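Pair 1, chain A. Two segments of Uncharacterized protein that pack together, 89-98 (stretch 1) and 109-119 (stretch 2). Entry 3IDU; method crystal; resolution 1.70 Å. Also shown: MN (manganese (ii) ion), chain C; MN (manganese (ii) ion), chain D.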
# COMPACT_ATOMS: atom_id res chain seq x y z
N MSE A 89 14.86 6.24 12.71
CA MSE A 89 14.58 5.69 11.38
C MSE A 89 13.43 4.69 11.47
O MSE A 89 13.57 3.63 12.07
CB MSE A 89 15.82 4.99 10.82
CG MSE A 89 15.63 4.40 9.44
SE MSE A 89 15.31 5.75 8.09
CE MSE A 89 17.10 5.88 7.37
N TYR A 90 12.30 5.05 10.86
CA TYR A 90 11.12 4.20 10.88
C TYR A 90 10.85 3.56 9.52
O TYR A 90 11.09 4.17 8.48
CB TYR A 90 9.90 5.03 11.30
CG TYR A 90 9.98 5.57 12.72
CD1 TYR A 90 9.35 4.90 13.77
CD2 TYR A 90 10.67 6.74 13.00
CE1 TYR A 90 9.42 5.38 15.07
CE2 TYR A 90 10.75 7.24 14.30
CZ TYR A 90 10.12 6.55 15.33
OH TYR A 90 10.19 7.04 16.62
N ARG A 91 10.35 2.33 9.54
CA ARG A 91 10.02 1.60 8.32
C ARG A 91 8.51 1.43 8.21
O ARG A 91 7.88 0.83 9.07
CB ARG A 91 10.70 0.23 8.32
CG ARG A 91 10.29 -0.66 7.15
CD ARG A 91 11.03 -2.00 7.15
NE ARG A 91 12.47 -1.85 6.98
CZ ARG A 91 13.34 -1.66 7.98
NH1 ARG A 91 12.91 -1.61 9.23
NH2 ARG A 91 14.63 -1.54 7.72
N ILE A 92 7.93 1.98 7.14
CA ILE A 92 6.50 1.86 6.92
C ILE A 92 6.26 0.73 5.93
O ILE A 92 6.91 0.66 4.89
CB ILE A 92 5.89 3.16 6.32
CG1 ILE A 92 5.99 4.33 7.31
CG2 ILE A 92 4.40 2.96 6.01
CD1 ILE A 92 7.39 4.70 7.70
N ASN A 93 5.35 -0.18 6.27
CA ASN A 93 5.02 -1.28 5.39
C ASN A 93 3.54 -1.20 5.07
O ASN A 93 2.74 -0.80 5.91
CB ASN A 93 5.30 -2.65 6.05
CG ASN A 93 6.76 -3.04 6.01
OD1 ASN A 93 7.40 -3.19 7.05
ND2 ASN A 93 7.30 -3.21 4.81
N ALA A 94 3.19 -1.56 3.85
CA ALA A 94 1.80 -1.57 3.43
C ALA A 94 1.59 -2.92 2.77
O ALA A 94 2.44 -3.39 2.02
CB ALA A 94 1.54 -0.44 2.44
N THR A 95 0.48 -3.57 3.09
CA THR A 95 0.19 -4.87 2.51
C THR A 95 -1.24 -4.94 2.01
O THR A 95 -2.13 -4.27 2.53
CB THR A 95 0.37 -6.01 3.53
OG1 THR A 95 -0.68 -5.95 4.51
CG2 THR A 95 1.71 -5.88 4.24
N VAL A 96 -1.46 -5.77 0.99
CA VAL A 96 -2.79 -5.97 0.46
C VAL A 96 -2.97 -7.48 0.33
O VAL A 96 -2.07 -8.19 -0.09
CB VAL A 96 -3.00 -5.23 -0.88
CG1 VAL A 96 -2.01 -5.72 -1.92
CG2 VAL A 96 -4.43 -5.42 -1.36
N ASP A 97 -4.15 -7.95 0.74
CA ASP A 97 -4.47 -9.37 0.75
C ASP A 97 -3.37 -10.16 1.45
O ASP A 97 -2.90 -11.18 0.95
CB ASP A 97 -4.67 -9.95 -0.65
CG ASP A 97 -5.19 -11.38 -0.60
OD1 ASP A 97 -5.93 -11.69 0.36
OD2 ASP A 97 -4.88 -12.19 -1.50
N GLU A 98 -2.97 -9.69 2.62
CA GLU A 98 -1.93 -10.36 3.37
C GLU A 98 -2.32 -11.78 3.74
O GLU A 98 -1.46 -12.65 3.86
CB GLU A 98 -1.61 -9.56 4.63
CG GLU A 98 -0.21 -9.79 5.16
CD GLU A 98 0.07 -9.00 6.41
OE1 GLU A 98 -0.31 -7.81 6.46
OE2 GLU A 98 0.67 -9.57 7.34
N ASN A 109 4.04 -9.05 -5.08
CA ASN A 109 4.08 -7.60 -5.27
C ASN A 109 2.97 -6.99 -4.41
O ASN A 109 2.46 -5.90 -4.69
CB ASN A 109 3.87 -7.24 -6.75
CG ASN A 109 2.54 -7.72 -7.30
OD1 ASN A 109 1.82 -8.47 -6.65
ND2 ASN A 109 2.21 -7.30 -8.52
N ASN A 110 2.63 -7.70 -3.34
CA ASN A 110 1.57 -7.27 -2.43
C ASN A 110 2.10 -6.56 -1.19
O ASN A 110 1.33 -6.27 -0.27
CB ASN A 110 0.74 -8.49 -2.00
CG ASN A 110 -0.12 -9.03 -3.11
OD1 ASN A 110 0.35 -9.23 -4.23
ND2 ASN A 110 -1.38 -9.28 -2.81
N VAL A 111 3.39 -6.27 -1.16
CA VAL A 111 3.98 -5.59 -0.00
C VAL A 111 4.84 -4.40 -0.41
O VAL A 111 5.67 -4.51 -1.31
CB VAL A 111 4.85 -6.57 0.82
CG1 VAL A 111 5.46 -5.84 2.01
CG2 VAL A 111 4.01 -7.74 1.30
N ALA A 112 4.64 -3.28 0.27
CA ALA A 112 5.39 -2.06 0.02
C ALA A 112 6.24 -1.73 1.25
O ALA A 112 5.85 -2.02 2.39
CB ALA A 112 4.44 -0.90 -0.28
N THR A 113 7.40 -1.13 1.01
CA THR A 113 8.31 -0.75 2.08
C THR A 113 8.70 0.70 1.84
O THR A 113 9.08 1.07 0.73
CB THR A 113 9.56 -1.65 2.09
OG1 THR A 113 9.16 -3.02 2.16
CG2 THR A 113 10.44 -1.33 3.30
N PHE A 114 8.60 1.52 2.88
CA PHE A 114 8.93 2.93 2.77
C PHE A 114 9.57 3.37 4.08
O PHE A 114 8.99 3.23 5.15
CB PHE A 114 7.66 3.73 2.49
CG PHE A 114 7.91 5.13 2.03
CD1 PHE A 114 8.26 6.13 2.93
CD2 PHE A 114 7.80 5.46 0.68
CE1 PHE A 114 8.51 7.43 2.51
CE2 PHE A 114 8.05 6.76 0.24
CZ PHE A 114 8.40 7.75 1.16
N ASP A 115 10.79 3.90 3.97
CA ASP A 115 11.54 4.36 5.14
C ASP A 115 11.37 5.86 5.38
O ASP A 115 11.45 6.66 4.45
CB ASP A 115 13.01 3.99 4.95
CG ASP A 115 13.23 2.49 4.94
OD1 ASP A 115 13.98 1.99 4.06
OD2 ASP A 115 12.66 1.80 5.81
N VAL A 116 11.13 6.22 6.64
CA VAL A 116 10.94 7.61 7.02
C VAL A 116 11.88 8.00 8.16
O VAL A 116 11.97 7.30 9.17
CB VAL A 116 9.49 7.87 7.48
CG1 VAL A 116 9.33 9.32 7.92
CG2 VAL A 116 8.52 7.55 6.35
N SER A 117 12.56 9.12 8.00
CA SER A 117 13.48 9.59 9.03
C SER A 117 12.86 10.72 9.84
O SER A 117 12.66 11.83 9.33
CB SER A 117 14.79 10.07 8.39
OG SER A 117 15.71 10.48 9.39
N VAL A 118 12.55 10.44 11.10
CA VAL A 118 11.95 11.44 11.99
C VAL A 118 13.06 12.17 12.74
O VAL A 118 13.87 11.54 13.42
CB VAL A 118 11.00 10.79 13.02
CG1 VAL A 118 10.39 11.86 13.92
CG2 VAL A 118 9.90 10.02 12.30
N VAL A 119 13.09 13.49 12.62
CA VAL A 119 14.11 14.29 13.28
C VAL A 119 13.50 15.38 14.15
O VAL A 119 12.71 16.20 13.67
CB VAL A 119 15.04 14.95 12.24
CG1 VAL A 119 16.21 15.62 12.94
CG2 VAL A 119 15.54 13.90 11.25
MN MN C . -0.27 -9.03 -6.34
MN MN D . -3.42 -12.87 -3.09
O HOH W 1 -2.01 -12.25 -1.33

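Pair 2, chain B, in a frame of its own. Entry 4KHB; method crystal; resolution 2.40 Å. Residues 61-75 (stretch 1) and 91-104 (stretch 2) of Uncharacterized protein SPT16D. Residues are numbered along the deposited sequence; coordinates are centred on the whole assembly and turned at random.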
# COMPACT_ATOMS: atom_id res chain seq x y z
N GLY B 61 -22.02 -6.44 13.90
CA GLY B 61 -23.09 -5.87 13.10
C GLY B 61 -23.10 -6.45 11.70
O GLY B 61 -23.06 -7.67 11.52
N GLU B 62 -23.15 -5.58 10.70
CA GLU B 62 -23.16 -6.02 9.31
C GLU B 62 -21.74 -6.13 8.75
O GLU B 62 -21.55 -6.56 7.61
CB GLU B 62 -24.00 -5.06 8.45
CG GLU B 62 -25.51 -5.16 8.71
CD GLU B 62 -26.12 -6.45 8.19
OE1 GLU B 62 -25.80 -7.53 8.73
OE2 GLU B 62 -26.94 -6.38 7.25
N TRP B 63 -20.76 -5.75 9.56
CA TRP B 63 -19.36 -5.80 9.14
C TRP B 63 -18.66 -7.04 9.70
O TRP B 63 -18.85 -7.39 10.86
CB TRP B 63 -18.61 -4.54 9.58
CG TRP B 63 -19.10 -3.28 8.93
CD1 TRP B 63 -19.90 -2.32 9.48
CD2 TRP B 63 -18.80 -2.83 7.60
NE1 TRP B 63 -20.12 -1.31 8.57
CE2 TRP B 63 -19.46 -1.60 7.41
CE3 TRP B 63 -18.04 -3.36 6.55
CZ2 TRP B 63 -19.38 -0.89 6.21
CZ3 TRP B 63 -17.97 -2.65 5.36
CH2 TRP B 63 -18.63 -1.43 5.20
N SER B 64 -17.84 -7.68 8.87
CA SER B 64 -16.99 -8.77 9.34
C SER B 64 -15.55 -8.30 9.36
O SER B 64 -15.16 -7.44 8.57
CB SER B 64 -17.14 -10.00 8.44
OG SER B 64 -18.46 -10.51 8.51
N PHE B 65 -14.75 -8.86 10.26
CA PHE B 65 -13.37 -8.40 10.42
C PHE B 65 -12.35 -9.52 10.30
O PHE B 65 -12.51 -10.60 10.87
CB PHE B 65 -13.21 -7.69 11.77
CG PHE B 65 -13.92 -6.36 11.85
CD1 PHE B 65 -15.27 -6.30 12.16
CD2 PHE B 65 -13.23 -5.18 11.62
CE1 PHE B 65 -15.92 -5.07 12.23
CE2 PHE B 65 -13.87 -3.96 11.70
CZ PHE B 65 -15.21 -3.90 12.00
N LEU B 66 -11.29 -9.25 9.54
CA LEU B 66 -10.18 -10.18 9.39
C LEU B 66 -8.92 -9.59 10.01
O LEU B 66 -8.38 -8.60 9.51
CB LEU B 66 -9.93 -10.47 7.91
CG LEU B 66 -9.05 -11.69 7.64
CD1 LEU B 66 -9.76 -12.98 8.03
CD2 LEU B 66 -8.61 -11.73 6.19
N ARG B 67 -8.45 -10.19 11.09
CA ARG B 67 -7.20 -9.76 11.69
C ARG B 67 -6.08 -10.76 11.48
O ARG B 67 -6.18 -11.92 11.88
CB ARG B 67 -7.36 -9.45 13.18
CG ARG B 67 -6.05 -9.50 13.95
CD ARG B 67 -5.94 -8.36 14.94
NE ARG B 67 -6.13 -8.81 16.31
CZ ARG B 67 -5.51 -8.28 17.36
NH1 ARG B 67 -4.64 -7.29 17.19
NH2 ARG B 67 -5.74 -8.75 18.58
N ILE B 68 -5.01 -10.29 10.83
CA ILE B 68 -3.83 -11.11 10.61
C ILE B 68 -2.71 -10.67 11.56
O ILE B 68 -2.27 -9.52 11.51
CB ILE B 68 -3.35 -11.01 9.15
CG1 ILE B 68 -4.46 -11.48 8.20
CG2 ILE B 68 -2.09 -11.82 8.95
CD1 ILE B 68 -4.29 -11.01 6.77
N ASN B 69 -2.26 -11.58 12.42
CA ASN B 69 -1.14 -11.31 13.31
C ASN B 69 0.16 -11.88 12.77
O ASN B 69 0.20 -13.01 12.28
CB ASN B 69 -1.41 -11.82 14.73
CG ASN B 69 -2.55 -11.09 15.41
OD1 ASN B 69 -2.42 -9.93 15.80
ND2 ASN B 69 -3.68 -11.78 15.56
N PHE B 70 1.23 -11.09 12.85
CA PHE B 70 2.51 -11.50 12.29
C PHE B 70 3.49 -11.94 13.37
O PHE B 70 3.33 -11.59 14.54
CB PHE B 70 3.09 -10.33 11.49
CG PHE B 70 2.27 -9.96 10.29
CD1 PHE B 70 2.48 -10.59 9.07
CD2 PHE B 70 1.30 -8.97 10.37
CE1 PHE B 70 1.73 -10.25 7.96
CE2 PHE B 70 0.55 -8.62 9.26
CZ PHE B 70 0.76 -9.26 8.06
N LEU B 71 4.52 -12.68 12.97
CA LEU B 71 5.57 -13.09 13.90
C LEU B 71 6.57 -11.96 14.12
O LEU B 71 7.14 -11.42 13.16
CB LEU B 71 6.27 -14.35 13.41
CG LEU B 71 5.36 -15.58 13.34
CD1 LEU B 71 5.98 -16.69 12.49
CD2 LEU B 71 5.06 -16.08 14.74
N SER B 72 6.76 -11.60 15.38
CA SER B 72 7.64 -10.50 15.76
C SER B 72 8.15 -10.76 17.17
O SER B 72 7.58 -11.58 17.89
CB SER B 72 6.88 -9.17 15.71
OG SER B 72 5.49 -9.37 15.95
N PRO B 73 9.24 -10.08 17.56
CA PRO B 73 9.71 -10.15 18.94
C PRO B 73 8.57 -9.83 19.92
O PRO B 73 7.95 -8.77 19.82
CB PRO B 73 10.78 -9.06 19.00
CG PRO B 73 11.30 -8.97 17.61
CD PRO B 73 10.22 -9.42 16.67
N GLY B 74 8.31 -10.76 20.84
CA GLY B 74 7.16 -10.65 21.72
C GLY B 74 5.93 -11.38 21.20
O GLY B 74 5.08 -11.79 21.99
N GLN B 75 5.83 -11.52 19.89
CA GLN B 75 4.68 -12.19 19.29
C GLN B 75 5.09 -13.43 18.50
O GLN B 75 6.12 -14.05 18.78
CB GLN B 75 3.90 -11.22 18.39
CG GLN B 75 2.41 -11.53 18.29
CD GLN B 75 1.66 -10.54 17.43
OE1 GLN B 75 1.37 -10.81 16.27
NE2 GLN B 75 1.33 -9.39 18.00
N HIS B 91 12.31 -2.93 12.64
CA HIS B 91 10.91 -2.67 12.94
C HIS B 91 10.09 -3.78 12.30
O HIS B 91 10.48 -4.32 11.26
CB HIS B 91 10.49 -1.31 12.37
CG HIS B 91 11.33 -0.16 12.85
ND1 HIS B 91 11.14 1.13 12.41
CD2 HIS B 91 12.36 -0.11 13.73
CE1 HIS B 91 12.01 1.93 13.00
NE2 HIS B 91 12.77 1.20 13.80
N PHE B 92 8.97 -4.14 12.91
CA PHE B 92 8.13 -5.21 12.39
C PHE B 92 6.70 -4.73 12.16
O PHE B 92 6.22 -3.85 12.88
CB PHE B 92 8.11 -6.40 13.36
CG PHE B 92 9.35 -7.26 13.32
CD1 PHE B 92 10.54 -6.83 13.89
CD2 PHE B 92 9.30 -8.52 12.74
CE1 PHE B 92 11.67 -7.63 13.85
CE2 PHE B 92 10.43 -9.33 12.70
CZ PHE B 92 11.61 -8.88 13.26
N VAL B 93 6.03 -5.29 11.16
CA VAL B 93 4.58 -5.17 11.07
C VAL B 93 4.04 -6.24 12.02
O VAL B 93 4.34 -7.42 11.84
CB VAL B 93 4.07 -5.42 9.64
CG1 VAL B 93 2.56 -5.25 9.56
CG2 VAL B 93 4.76 -4.50 8.65
N ARG B 94 3.27 -5.83 13.02
CA ARG B 94 2.77 -6.77 14.02
C ARG B 94 1.41 -7.34 13.60
O ARG B 94 1.18 -8.54 13.69
CB ARG B 94 2.63 -6.10 15.39
CG ARG B 94 3.14 -6.95 16.55
CD ARG B 94 3.96 -6.13 17.53
NE ARG B 94 4.70 -6.95 18.48
CZ ARG B 94 4.85 -6.63 19.76
NH1 ARG B 94 4.27 -5.54 20.25
NH2 ARG B 94 5.54 -7.43 20.58
N SER B 95 0.53 -6.45 13.14
CA SER B 95 -0.79 -6.87 12.68
C SER B 95 -1.46 -5.81 11.80
O SER B 95 -1.08 -4.64 11.82
CB SER B 95 -1.70 -7.17 13.88
OG SER B 95 -2.03 -5.99 14.58
N LEU B 96 -2.45 -6.25 11.03
CA LEU B 96 -3.34 -5.34 10.31
C LEU B 96 -4.75 -5.91 10.27
O LEU B 96 -4.94 -7.13 10.27
CB LEU B 96 -2.81 -5.02 8.91
CG LEU B 96 -2.13 -6.10 8.08
CD1 LEU B 96 -3.16 -7.03 7.47
CD2 LEU B 96 -1.27 -5.46 6.99
N THR B 97 -5.74 -5.02 10.23
CA THR B 97 -7.14 -5.44 10.26
C THR B 97 -7.92 -4.89 9.07
O THR B 97 -7.84 -3.70 8.74
CB THR B 97 -7.84 -5.02 11.58
OG1 THR B 97 -7.28 -5.76 12.67
CG2 THR B 97 -9.34 -5.28 11.52
N PHE B 98 -8.67 -5.77 8.40
CA PHE B 98 -9.56 -5.36 7.33
C PHE B 98 -11.00 -5.58 7.76
O PHE B 98 -11.28 -6.37 8.67
CB PHE B 98 -9.30 -6.16 6.05
CG PHE B 98 -7.97 -5.88 5.41
CD1 PHE B 98 -6.85 -6.64 5.73
CD2 PHE B 98 -7.84 -4.88 4.46
CE1 PHE B 98 -5.63 -6.40 5.13
CE2 PHE B 98 -6.62 -4.62 3.86
CZ PHE B 98 -5.52 -5.38 4.19
N ARG B 99 -11.92 -4.88 7.10
CA ARG B 99 -13.34 -5.08 7.33
C ARG B 99 -14.08 -5.25 6.01
O ARG B 99 -13.71 -4.64 5.00
CB ARG B 99 -13.95 -3.94 8.16
CG ARG B 99 -14.22 -2.67 7.37
CD ARG B 99 -15.07 -1.70 8.17
NE ARG B 99 -15.63 -0.66 7.31
CZ ARG B 99 -16.47 0.29 7.72
NH1 ARG B 99 -16.85 0.33 8.99
NH2 ARG B 99 -16.93 1.18 6.86
N SER B 100 -15.10 -6.10 6.01
CA SER B 100 -15.95 -6.27 4.83
C SER B 100 -17.33 -6.77 5.23
O SER B 100 -17.56 -7.14 6.38
CB SER B 100 -15.30 -7.25 3.84
OG SER B 100 -16.19 -7.56 2.78
N THR B 101 -18.25 -6.76 4.27
CA THR B 101 -19.60 -7.28 4.50
C THR B 101 -19.71 -8.75 4.12
O THR B 101 -20.68 -9.42 4.48
CB THR B 101 -20.67 -6.45 3.76
OG1 THR B 101 -20.34 -6.37 2.36
CG2 THR B 101 -20.73 -5.03 4.33
N ASP B 102 -18.71 -9.25 3.40
CA ASP B 102 -18.69 -10.66 3.00
C ASP B 102 -18.19 -11.53 4.14
O ASP B 102 -17.00 -11.85 4.22
CB ASP B 102 -17.82 -10.86 1.75
CG ASP B 102 -18.00 -9.77 0.71
OD1 ASP B 102 -19.08 -9.14 0.69
OD2 ASP B 102 -17.07 -9.54 -0.09
N GLY B 103 -19.10 -11.91 5.04
CA GLY B 103 -18.76 -12.73 6.19
C GLY B 103 -18.25 -14.11 5.85
O GLY B 103 -17.37 -14.65 6.53
N ASP B 104 -18.81 -14.70 4.79
CA ASP B 104 -18.41 -16.04 4.37
C ASP B 104 -17.06 -16.04 3.67
O ASP B 104 -16.29 -16.99 3.79
CB ASP B 104 -19.48 -16.68 3.48
CG ASP B 104 -20.69 -17.14 4.26
OD1 ASP B 104 -20.84 -16.75 5.44
OD2 ASP B 104 -21.51 -17.90 3.69

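Where do the two contacts differ most sharply? At one matched cross-strand position, pair 1 sets Arg91(A) against Asp115(A), whereas pair 2 has Phe65(B) against Arg99(B). In pair 1 opposite charges meet, but loosely: Arg91(A) NE and Asp115(A) OD2 form a long salt bridge of 3.8 Å, with the oxygen over the face of the guanidinium, so no N-H points at it. In pair 2 the arginine sits on the other strand, and its guanidinium lies flat on Trp63(B), the planes 10° apart and Arg99(B) CZ 3.6 Å from the centroid of the six-membered ring of Trp63(B). Thr101(B) CG2 covers the opposite face of that indole, which is thus sandwiched. The selenomethionine Met89(A) and Ser117(A), which match Trp63(B) and Thr101(B), only brush each other, SE of Met89(A) lying 4.4 Å from CB of Ser117(A).

What backbone do they share? Each is a pair of antiparallel strands, with axes at 156° in pair 1 and 155° in pair 2, and 14 central residues superpose to 0.5 Å. Tyr90(A), Ile92(A) and Ala94(A) fall on Ser64(B), Leu66(B) and Ile68(B), and each makes two backbone hydrogen bonds with its partner. The ladder is tight in pair 1, where Ile92(A) N reaches Phe114(A) O at 2.6 Å. It loosens in pair 2 at Ile68(B), where the bond from Leu96(B) N to Ile68(B) O is weak at 3.3 Å.

How is the face carrying Ile92(A) and Leu66(B) filled? In pair 1 Ile92(A) CD1 packs against Val116(A) CG2 at 3.3 Å, while Ala94(A) CB and Ala112(A) CB meet at 4.0 Å. In pair 2 the matching alanine positions hold Ile68(B) and Leu96(B), whose CD1 atoms lie 4.2 Å apart, and Ser100(B) takes the place of Val116(A).

How does each contact finish beyond the ladder? Asn110(A) and Arg94(B) match, and both accept a backbone bond through O, from Val96(A) N at 3.1 Å and from Phe70(B) N at 2.7 Å. Their side chains then diverge. Asn110(A) ND2 donates to Val96(A) O at 3.0 Å, while its OD1 binds manganese at 2.2 Å. Arg94(B) NH2 instead reaches Pro73(B) O, 2.9 Å away, inside the turn from Ser72(B) to Gln75(B). There Gly74(B) leaves the room needed: a CB would clash with Arg94(B) NH2. Nearby, Pro73(B) CD sits over the ring of Phe92(B), 3.6 Å from its centroid.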